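Local coordinates for protein methylenetetrahydrofolate--tRNA-(uracil-5-)-methyltransferase TrmFO (Thermus thermophilus, PDB 3G5S) that probably catalyses the folate- and FAD-dependent methylation of uridine 54 in tRNA to 5-methyluridine, drawing the carbon from methylenetetrahydrofolate, at residues Glu120-Ile124 / Ser138-Ala144; Gly320-Glu324 / Leu352-Asn356. All blocks are in the same frame, centred on the assembly; numbering follows the deposited sequence.

Overall arrangement
Both interactions set a loop against a helix of the FAD-binding part of TrmFO, but they share no element and do not touch: their centres lie 21 Å apart and their nearest atoms about 11 Å. Interaction 1 is partly buried. It borders the adenine of FAD, where E120-I124 meets the start of helix 139-149, and polar chemistry leads: a carboxylate, a serine hydroxyl, two bridging waters and an arginine laid over an alanine methyl. Interaction 2 is buried and has no cofactor atom in it. Here the turn-forming segment 320-324 rests on helix 343-361 through leucine and alanine contacts, with one asparagine amide serving a backbone carbonyl.

Interaction 1 (Glu120-Ile124 / Ser138-Ala144); sequences EVREI and SEALAEA. With FAD (flavin-adenine dinucleotide), chain B.
S138 OG donates to E120 OE2 over 2.7 Å, using the anti lone pair of that oxygen. E120 gets there because its CG is anti to the backbone N (chi1 180°) and the chain runs on extended, lying beside the adenine amino group. S138 is also the N-cap residue of the helix, its OG accepting a weak bond from L141 N. A water joins E120 OE2 to A140 N, so the carboxylate oxygen is tied to the helix start twice.

Its other oxygen, OE1, takes R122 NH1 at 2.9 Å in a salt bridge; OE1 lies at the guanidinium edge, nearly in its plane, while NH1 comes in from above the carboxylate plane. With the chain bent at chi3 (65°), one guanidinium face lies over A140 CB, 3.6 Å from R122 CZ. E123 reaches A144 CB with OE1, which is salt-bridged to R147.

V121 reads the adenine edge: its N donates to FAD N1A at 2.9 Å and its O accepts from FAD N6A at 2.8 Å, while S138 N donates to N7A.

Segment 120-124 lies in the loop linking strands 114-117 and 129-131 of the parallel Rossmann-type sheet, and packs on helix 139-149, where I124 also touches L145 and F149.

Interaction 2 (Gly320-Glu324 / Leu352-Asn356); sequences GETLE and LAGLN
The segment 320-324 folds into a type I beta turn from G320 to L323, closed by L323 N to G320 O at 2.9 Å, and the turn sits against one side of helix 343-361, with the CA atoms of L323 and A353 5.8 Å apart. L323 has a positive phi (74°), and G320 N bonds back to E324 O, so the chain doubles back on itself here.

The polar link is N356 ND2 to T322 O, 2.9 Å long with an N-H...O angle of 155°. The donor lies in the carbonyl plane, on a lone pair, and the acceptor is close to the amide plane of N356. With CG anti to its own carbonyl carbon (chi1 -76°), N356 presents ND2 to the turn, where it also meets T322 CB at 3.6 Å. OD1 takes V367 N, so both ends of the amide are engaged and its rotation is fixed. Replacing N356 by alanine would remove both amide atoms, which is likely to leave T322 O and V367 N without these partners and open a gap beside T322 CB. T322 itself holds the turn's exit: OG1 accepts from E324 N, an ST turn.

Beside this bond the contact is apolar. L323 CD1 comes down on the helix backbone and side chains, 4.1 Å from L352 CB and 4.2 Å from A353 CB. L352 CD2 comes within 3.5 Å of E321 O. L323 also touches L382, and L352 touches V379, both on helix 374-384.

L323 is backbone-bonded to A333 of strand 331-333, outermost in this chain's Rossmann-type parallel sheet, and Y332 touches A353 and N356. This is a type I beta turn followed by an ST turn, packed on helix 343-361: structural packing within the FAD-binding fold, the side chain of A353 being about 11 Å from the bound FAD.

Interaction 1 (Glu120-Ile124 / Ser138-Ala144)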
ATOM      1  N   GLU A 120     -13.216  22.225  -1.122  1.00 15.91           N
ATOM      2  CA  GLU A 120     -13.490  20.838  -0.806  1.00 15.93           C
ATOM      3  C   GLU A 120     -14.464  20.272  -1.824  1.00 15.45           C
ATOM      4  O   GLU A 120     -15.533  20.834  -2.042  1.00 17.67           O
ATOM      5  CB  GLU A 120     -14.106  20.700   0.585  1.00 16.98           C
ATOM      6  CG  GLU A 120     -14.396  19.252   0.921  1.00 17.12           C
ATOM      7  CD  GLU A 120     -15.400  19.059   2.037  1.00 17.93           C
ATOM      8  OE1 GLU A 120     -16.016  20.048   2.499  1.00 21.30           O
ATOM      9  OE2 GLU A 120     -15.580  17.891   2.439  1.00 16.64           O
ATOM     10  N   VAL A 121     -14.097  19.158  -2.441  1.00 13.71           N
ATOM     11  CA  VAL A 121     -14.990  18.454  -3.348  1.00 13.66           C
ATOM     12  C   VAL A 121     -15.864  17.529  -2.518  1.00 13.78           C
ATOM     13  O   VAL A 121     -15.365  16.692  -1.770  1.00 14.79           O
ATOM     14  CB  VAL A 121     -14.177  17.667  -4.396  1.00 13.52           C
ATOM     15  CG1 VAL A 121     -15.082  16.771  -5.222  1.00 13.98           C
ATOM     16  CG2 VAL A 121     -13.401  18.633  -5.276  1.00 14.72           C
ATOM     17  N   ARG A 122     -17.177  17.701  -2.627  1.00 13.78           N
ATOM     18  CA  ARG A 122     -18.098  16.981  -1.759  1.00 14.48           C
ATOM     19  C   ARG A 122     -18.908  15.913  -2.487  1.00 14.76           C
ATOM     20  O   ARG A 122     -19.604  15.123  -1.856  1.00 17.58           O
ATOM     21  CB  ARG A 122     -19.044  17.964  -1.063  1.00 16.17           C
ATOM     22  CG  ARG A 122     -18.330  18.984  -0.185  1.00 18.17           C
ATOM     23  CD  ARG A 122     -19.296  20.028   0.384  1.00 19.34           C
ATOM     24  NE  ARG A 122     -20.262  19.438   1.303  1.00 20.36           N
ATOM     25  CZ  ARG A 122     -20.003  19.156   2.577  1.00 20.81           C
ATOM     26  NH1 ARG A 122     -18.805  19.407   3.085  1.00 21.86           N
ATOM     27  NH2 ARG A 122     -20.942  18.615   3.341  1.00 21.80           N
ATOM     28  N   GLU A 123     -18.839  15.910  -3.811  1.00 13.55           N
ATOM     29  CA  GLU A 123     -19.525  14.914  -4.623  1.00 13.27           C
ATOM     30  C   GLU A 123     -18.559  14.489  -5.705  1.00 13.42           C
ATOM     31  O   GLU A 123     -17.670  15.249  -6.072  1.00 13.99           O
ATOM     32  CB  GLU A 123     -20.788  15.503  -5.260  1.00 15.74           C
ATOM     33  CG  GLU A 123     -21.794  16.065  -4.266  1.00 19.09           C
ATOM     34  CD  GLU A 123     -22.567  14.990  -3.517  1.00 21.97           C
ATOM     35  OE1 GLU A 123     -22.495  13.807  -3.898  1.00 22.56           O
ATOM     36  OE2 GLU A 123     -23.266  15.332  -2.543  1.00 25.11           O
ATOM     37  N   ILE A 124     -18.729  13.281  -6.217  1.00 13.26           N
ATOM     38  CA  ILE A 124     -17.862  12.804  -7.280  1.00 13.58           C
ATOM     39  C   ILE A 124     -18.068  13.663  -8.523  1.00 13.90           C
ATOM     40  O   ILE A 124     -19.178  13.733  -9.047  1.00 14.06           O
ATOM     41  CB  ILE A 124     -18.149  11.336  -7.604  1.00 14.41           C
ATOM     42  CG1 ILE A 124     -17.914  10.468  -6.364  1.00 15.54           C
ATOM     43  CG2 ILE A 124     -17.277  10.862  -8.752  1.00 16.31           C
ATOM     44  CD1 ILE A 124     -18.500   9.073  -6.493  1.00 16.78           C
ATOM     45  N   SER A 138     -11.893  13.807   2.956  1.00 13.18           N
ATOM     46  CA  SER A 138     -12.937  14.510   3.693  1.00 14.29           C
ATOM     47  C   SER A 138     -14.173  13.634   3.861  1.00 13.75           C
ATOM     48  O   SER A 138     -14.483  12.784   3.020  1.00 13.85           O
ATOM     49  CB  SER A 138     -13.309  15.832   3.024  1.00 14.92           C
ATOM     50  OG  SER A 138     -14.200  15.612   1.952  1.00 15.25           O
ATOM     51  N   GLU A 139     -14.876  13.853   4.964  1.00 14.91           N
ATOM     52  CA  GLU A 139     -16.051  13.067   5.283  1.00 16.28           C
ATOM     53  C   GLU A 139     -17.086  13.098   4.160  1.00 15.11           C
ATOM     54  O   GLU A 139     -17.659  12.068   3.809  1.00 14.93           O
ATOM     55  CB  GLU A 139     -16.667  13.571   6.586  1.00 19.23           C
ATOM     56  CG  GLU A 139     -17.952  12.876   6.987  1.00 23.19           C
ATOM     57  CD  GLU A 139     -18.496  13.402   8.300  1.00 27.29           C
ATOM     58  OE1 GLU A 139     -17.689  13.616   9.230  1.00 29.79           O
ATOM     59  OE2 GLU A 139     -19.723  13.607   8.400  1.00 29.48           O
ATOM     60  N   ALA A 140     -17.323  14.277   3.589  1.00 14.86           N
ATOM     61  CA  ALA A 140     -18.334  14.412   2.545  1.00 15.42           C
ATOM     62  C   ALA A 140     -18.001  13.544   1.334  1.00 13.71           C
ATOM     63  O   ALA A 140     -18.876  12.873   0.784  1.00 13.74           O
ATOM     64  CB  ALA A 140     -18.506  15.875   2.133  1.00 16.53           C
ATOM     65  N   LEU A 141     -16.743  13.543   0.909  1.00 12.86           N
ATOM     66  CA  LEU A 141     -16.399  12.746  -0.258  1.00 13.01           C
ATOM     67  C   LEU A 141     -16.441  11.254   0.056  1.00 12.02           C
ATOM     68  O   LEU A 141     -16.860  10.451  -0.780  1.00 12.03           O
ATOM     69  CB  LEU A 141     -15.047  13.146  -0.838  1.00 13.62           C
ATOM     70  CG  LEU A 141     -14.736  12.486  -2.182  1.00 14.54           C
ATOM     71  CD1 LEU A 141     -15.717  12.921  -3.262  1.00 16.22           C
ATOM     72  CD2 LEU A 141     -13.310  12.812  -2.590  1.00 15.21           C
ATOM     73  N   ALA A 142     -16.021  10.878   1.263  1.00 12.43           N
ATOM     74  CA  ALA A 142     -16.136   9.484   1.677  1.00 13.20           C
ATOM     75  C   ALA A 142     -17.605   9.035   1.633  1.00 12.60           C
ATOM     76  O   ALA A 142     -17.921   7.946   1.151  1.00 13.22           O
ATOM     77  CB  ALA A 142     -15.546   9.279   3.074  1.00 14.41           C
ATOM     78  N   GLU A 143     -18.506   9.887   2.108  1.00 13.24           N
ATOM     79  CA  GLU A 143     -19.930   9.565   2.057  1.00 14.07           C
ATOM     80  C   GLU A 143     -20.410   9.402   0.616  1.00 13.13           C
ATOM     81  O   GLU A 143     -21.201   8.511   0.310  1.00 13.44           O
ATOM     82  CB  GLU A 143     -20.747  10.641   2.773  1.00 16.63           C
ATOM     83  CG  GLU A 143     -20.601  10.618   4.282  1.00 20.36           C
ATOM     84  CD  GLU A 143     -21.119   9.330   4.892  1.00 25.33           C
ATOM     85  OE1 GLU A 143     -22.234   8.900   4.528  1.00 27.56           O
ATOM     86  OE2 GLU A 143     -20.414   8.753   5.743  1.00 27.88           O
ATOM     87  N   ALA A 144     -19.934  10.269  -0.269  1.00 12.82           N
ATOM     88  CA  ALA A 144     -20.299  10.185  -1.676  1.00 12.46           C
ATOM     89  C   ALA A 144     -19.820   8.873  -2.303  1.00 11.49           C
ATOM     90  O   ALA A 144     -20.533   8.251  -3.096  1.00 11.69           O
ATOM     91  CB  ALA A 144     -19.749  11.377  -2.440  1.00 12.64           C
TER
HETATM   92  PA  FAD B 444      -2.317  13.002   0.796  1.00 10.67           P
HETATM   93  O1A FAD B 444      -2.851  13.072   2.197  1.00 11.62           O
HETATM   94  O2A FAD B 444      -0.862  13.280   0.575  1.00 11.15           O
HETATM   95  O5B FAD B 444      -3.135  13.971  -0.174  1.00 10.59           O
HETATM   96  C5B FAD B 444      -4.547  14.025  -0.148  1.00 11.11           C
HETATM   97  C4B FAD B 444      -4.948  15.463  -0.415  1.00 11.06           C
HETATM   98  O4B FAD B 444      -6.350  15.528  -0.612  1.00 11.27           O
HETATM   99  C3B FAD B 444      -4.635  16.371   0.772  1.00 11.74           C
HETATM  100  O3B FAD B 444      -3.894  17.502   0.358  1.00 12.32           O
HETATM  101  C2B FAD B 444      -6.009  16.761   1.318  1.00 12.17           C
HETATM  102  O2B FAD B 444      -6.074  18.052   1.889  1.00 13.18           O
HETATM  103  C1B FAD B 444      -6.872  16.668   0.075  1.00 11.61           C
HETATM  104  N9A FAD B 444      -8.307  16.398   0.251  1.00 12.28           N
HETATM  105  C8A FAD B 444      -8.892  15.437   1.028  1.00 12.36           C
HETATM  106  N7A FAD B 444     -10.224  15.463   0.818  1.00 12.35           N
HETATM  107  C5A FAD B 444     -10.486  16.432  -0.100  1.00 12.13           C
HETATM  108  C6A FAD B 444     -11.654  16.898  -0.688  1.00 12.86           C
HETATM  109  N6A FAD B 444     -12.830  16.275  -0.537  1.00 13.38           N
HETATM  110  N1A FAD B 444     -11.564  17.909  -1.606  1.00 13.18           N
HETATM  111  C2A FAD B 444     -10.357  18.481  -1.931  1.00 13.01           C
HETATM  112  N3A FAD B 444      -9.191  18.026  -1.357  1.00 12.54           N
HETATM  113  C4A FAD B 444      -9.284  17.025  -0.458  1.00 11.85           C
HETATM  114  N1  FAD B 444       3.758   7.561   4.455  1.00 15.04           N
HETATM  115  C2  FAD B 444       5.091   7.241   4.402  1.00 16.21           C
HETATM  116  O2  FAD B 444       5.571   6.732   3.391  1.00 16.23           O
HETATM  117  N3  FAD B 444       5.895   7.499   5.495  1.00 18.11           N
HETATM  118  C4  FAD B 444       5.405   8.079   6.653  1.00 18.79           C
HETATM  119  O4  FAD B 444       6.154   8.302   7.612  1.00 21.94           O
HETATM  120  C4X FAD B 444       4.049   8.402   6.693  1.00 17.33           C
HETATM  121  N5  FAD B 444       3.498   8.974   7.818  1.00 19.08           N
HETATM  122  C5X FAD B 444       2.156   9.295   7.836  1.00 17.96           C
HETATM  123  C6  FAD B 444       1.615   9.883   8.975  1.00 18.31           C
HETATM  124  C7  FAD B 444       0.266  10.206   9.026  1.00 18.98           C
HETATM  125  C7M FAD B 444      -0.314  10.841  10.260  1.00 20.72           C
HETATM  126  C8  FAD B 444      -0.542   9.947   7.923  1.00 19.27           C
HETATM  127  C8M FAD B 444      -2.002  10.295   7.963  1.00 21.41           C
HETATM  128  C9  FAD B 444      -0.002   9.361   6.780  1.00 17.50           C
HETATM  129  C9A FAD B 444       1.350   9.030   6.729  1.00 16.22           C
HETATM  130  N10 FAD B 444       1.887   8.428   5.597  1.00 14.49           N
HETATM  131  C10 FAD B 444       3.238   8.136   5.591  1.00 15.38           C
HETATM  132  C1' FAD B 444       0.997   7.573   4.724  1.00 13.26           C
HETATM  133  C2' FAD B 444       0.904   8.045   3.263  1.00 12.03           C
HETATM  134  O2' FAD B 444       1.976   7.563   2.469  1.00 11.65           O
HETATM  135  C3' FAD B 444       0.778   9.565   3.152  1.00 11.23           C
HETATM  136  O3' FAD B 444      -0.447   9.916   3.764  1.00 12.20           O
HETATM  137  C4' FAD B 444       0.791  10.071   1.711  1.00 11.28           C
HETATM  138  O4' FAD B 444       0.896  11.480   1.751  1.00 11.90           O
HETATM  139  C5' FAD B 444      -0.440   9.624   0.931  1.00 10.60           C
HETATM  140  O5' FAD B 444      -0.514  10.335  -0.286  1.00 10.09           O
HETATM  141  P   FAD B 444      -1.948  10.687  -0.901  1.00  9.68           P
HETATM  142  O1P FAD B 444      -2.771   9.451  -1.071  1.00  9.56           O
HETATM  143  O2P FAD B 444      -1.701  11.524  -2.112  1.00 10.20           O
HETATM  144  O3P FAD B 444      -2.676  11.536   0.252  1.00  9.96           O
HETATM  145  O   HOH W   1     -16.558  16.941   4.634  1.00 18.60           O
HETATM  146  O   HOH W   2     -21.374  13.930   0.174  1.00 24.11           O

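Interaction 2 (Gly320-Glu324 / Leu352-Asn356)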
ATOM      1  N   GLY A 320      -9.625  -1.687 -11.495  1.00 11.07           N
ATOM      2  CA  GLY A 320      -8.747  -2.474 -12.336  1.00 11.33           C
ATOM      3  C   GLY A 320      -7.287  -2.134 -12.074  1.00 10.51           C
ATOM      4  O   GLY A 320      -6.974  -1.182 -11.357  1.00 10.47           O
ATOM      5  N   GLU A 321      -6.383  -2.904 -12.672  1.00 10.85           N
ATOM      6  CA  GLU A 321      -4.947  -2.655 -12.514  1.00 11.22           C
ATOM      7  C   GLU A 321      -4.528  -1.332 -13.163  1.00 10.41           C
ATOM      8  O   GLU A 321      -3.430  -0.830 -12.920  1.00 11.31           O
ATOM      9  CB  GLU A 321      -4.120  -3.814 -13.069  1.00 12.88           C
ATOM     10  CG  GLU A 321      -4.114  -3.932 -14.584  1.00 14.77           C
ATOM     11  CD  GLU A 321      -5.343  -4.617 -15.131  1.00 19.38           C
ATOM     12  OE1 GLU A 321      -6.160  -5.118 -14.333  1.00 19.51           O
ATOM     13  OE2 GLU A 321      -5.495  -4.655 -16.370  1.00 23.42           O
ATOM     14  N   THR A 322      -5.414  -0.794 -13.997  1.00  9.66           N
ATOM     15  CA  THR A 322      -5.254   0.511 -14.625  1.00  9.64           C
ATOM     16  C   THR A 322      -5.592   1.665 -13.671  1.00  9.15           C
ATOM     17  O   THR A 322      -5.375   2.835 -14.011  1.00  9.93           O
ATOM     18  CB  THR A 322      -6.233   0.607 -15.775  1.00 10.45           C
ATOM     19  OG1 THR A 322      -7.532   0.360 -15.233  1.00 11.06           O
ATOM     20  CG2 THR A 322      -5.918  -0.438 -16.868  1.00 11.83           C
ATOM     21  N   LEU A 323      -6.152   1.317 -12.507  1.00  9.06           N
ATOM     22  CA  LEU A 323      -6.660   2.258 -11.495  1.00  9.44           C
ATOM     23  C   LEU A 323      -7.980   2.934 -11.888  1.00  9.65           C
ATOM     24  O   LEU A 323      -8.480   3.805 -11.172  1.00  9.95           O
ATOM     25  CB  LEU A 323      -5.609   3.274 -11.050  1.00  9.61           C
ATOM     26  CG  LEU A 323      -4.350   2.642 -10.459  1.00 10.60           C
ATOM     27  CD1 LEU A 323      -3.317   3.708 -10.171  1.00 11.13           C
ATOM     28  CD2 LEU A 323      -4.680   1.828  -9.206  1.00 12.92           C
ATOM     29  N   GLU A 324      -8.556   2.502 -13.004  1.00  9.74           N
ATOM     30  CA  GLU A 324      -9.892   2.933 -13.388  1.00  9.91           C
ATOM     31  C   GLU A 324     -10.930   2.107 -12.640  1.00  9.93           C
ATOM     32  O   GLU A 324     -10.788   0.891 -12.493  1.00 10.71           O
ATOM     33  CB  GLU A 324     -10.067   2.757 -14.899  1.00 10.87           C
ATOM     34  CG  GLU A 324     -11.307   3.424 -15.467  1.00 12.06           C
ATOM     35  CD  GLU A 324     -11.394   3.335 -16.989  1.00 13.87           C
ATOM     36  OE1 GLU A 324     -10.670   2.527 -17.617  1.00 15.81           O
ATOM     37  OE2 GLU A 324     -12.206   4.085 -17.565  1.00 13.39           O
ATOM     38  N   LEU A 352       0.272   6.575 -12.704  1.00  8.68           N
ATOM     39  CA  LEU A 352      -0.473   5.658 -13.560  1.00  9.00           C
ATOM     40  C   LEU A 352      -1.903   6.138 -13.805  1.00  8.52           C
ATOM     41  O   LEU A 352      -2.408   6.080 -14.928  1.00  9.49           O
ATOM     42  CB  LEU A 352      -0.455   4.233 -13.014  1.00  9.28           C
ATOM     43  CG  LEU A 352      -1.146   3.201 -13.912  1.00 10.17           C
ATOM     44  CD1 LEU A 352      -0.524   3.114 -15.300  1.00 11.52           C
ATOM     45  CD2 LEU A 352      -1.165   1.842 -13.256  1.00 11.12           C
ATOM     46  N   ALA A 353      -2.556   6.616 -12.753  1.00  8.88           N
ATOM     47  CA  ALA A 353      -3.917   7.128 -12.894  1.00  9.58           C
ATOM     48  C   ALA A 353      -3.943   8.330 -13.826  1.00  9.01           C
ATOM     49  O   ALA A 353      -4.821   8.437 -14.681  1.00  9.60           O
ATOM     50  CB  ALA A 353      -4.500   7.479 -11.537  1.00  9.82           C
ATOM     51  N   GLY A 354      -2.982   9.233 -13.667  1.00  9.35           N
ATOM     52  CA  GLY A 354      -2.882  10.387 -14.542  1.00 10.07           C
ATOM     53  C   GLY A 354      -2.611   9.991 -15.983  1.00  9.49           C
ATOM     54  O   GLY A 354      -3.169  10.572 -16.914  1.00 10.28           O
ATOM     55  N   LEU A 355      -1.741   9.003 -16.172  1.00  9.71           N
ATOM     56  CA  LEU A 355      -1.440   8.500 -17.500  1.00  9.72           C
ATOM     57  C   LEU A 355      -2.703   7.960 -18.167  1.00  9.67           C
ATOM     58  O   LEU A 355      -2.989   8.269 -19.325  1.00 10.35           O
ATOM     59  CB  LEU A 355      -0.369   7.410 -17.415  1.00 10.64           C
ATOM     60  CG  LEU A 355      -0.030   6.679 -18.716  1.00 11.67           C
ATOM     61  CD1 LEU A 355       0.434   7.629 -19.822  1.00 13.00           C
ATOM     62  CD2 LEU A 355       1.034   5.634 -18.428  1.00 12.12           C
ATOM     63  N   ASN A 356      -3.454   7.146 -17.437  1.00  9.41           N
ATOM     64  CA  ASN A 356      -4.650   6.560 -18.014  1.00  9.60           C
ATOM     65  C   ASN A 356      -5.776   7.560 -18.234  1.00  9.77           C
ATOM     66  O   ASN A 356      -6.492   7.476 -19.227  1.00 10.39           O
ATOM     67  CB  ASN A 356      -5.089   5.327 -17.234  1.00  9.90           C
ATOM     68  CG  ASN A 356      -4.210   4.133 -17.548  1.00  9.66           C
ATOM     69  OD1 ASN A 356      -3.718   4.009 -18.673  1.00 10.73           O
ATOM     70  ND2 ASN A 356      -3.996   3.263 -16.568  1.00 10.23           N
TER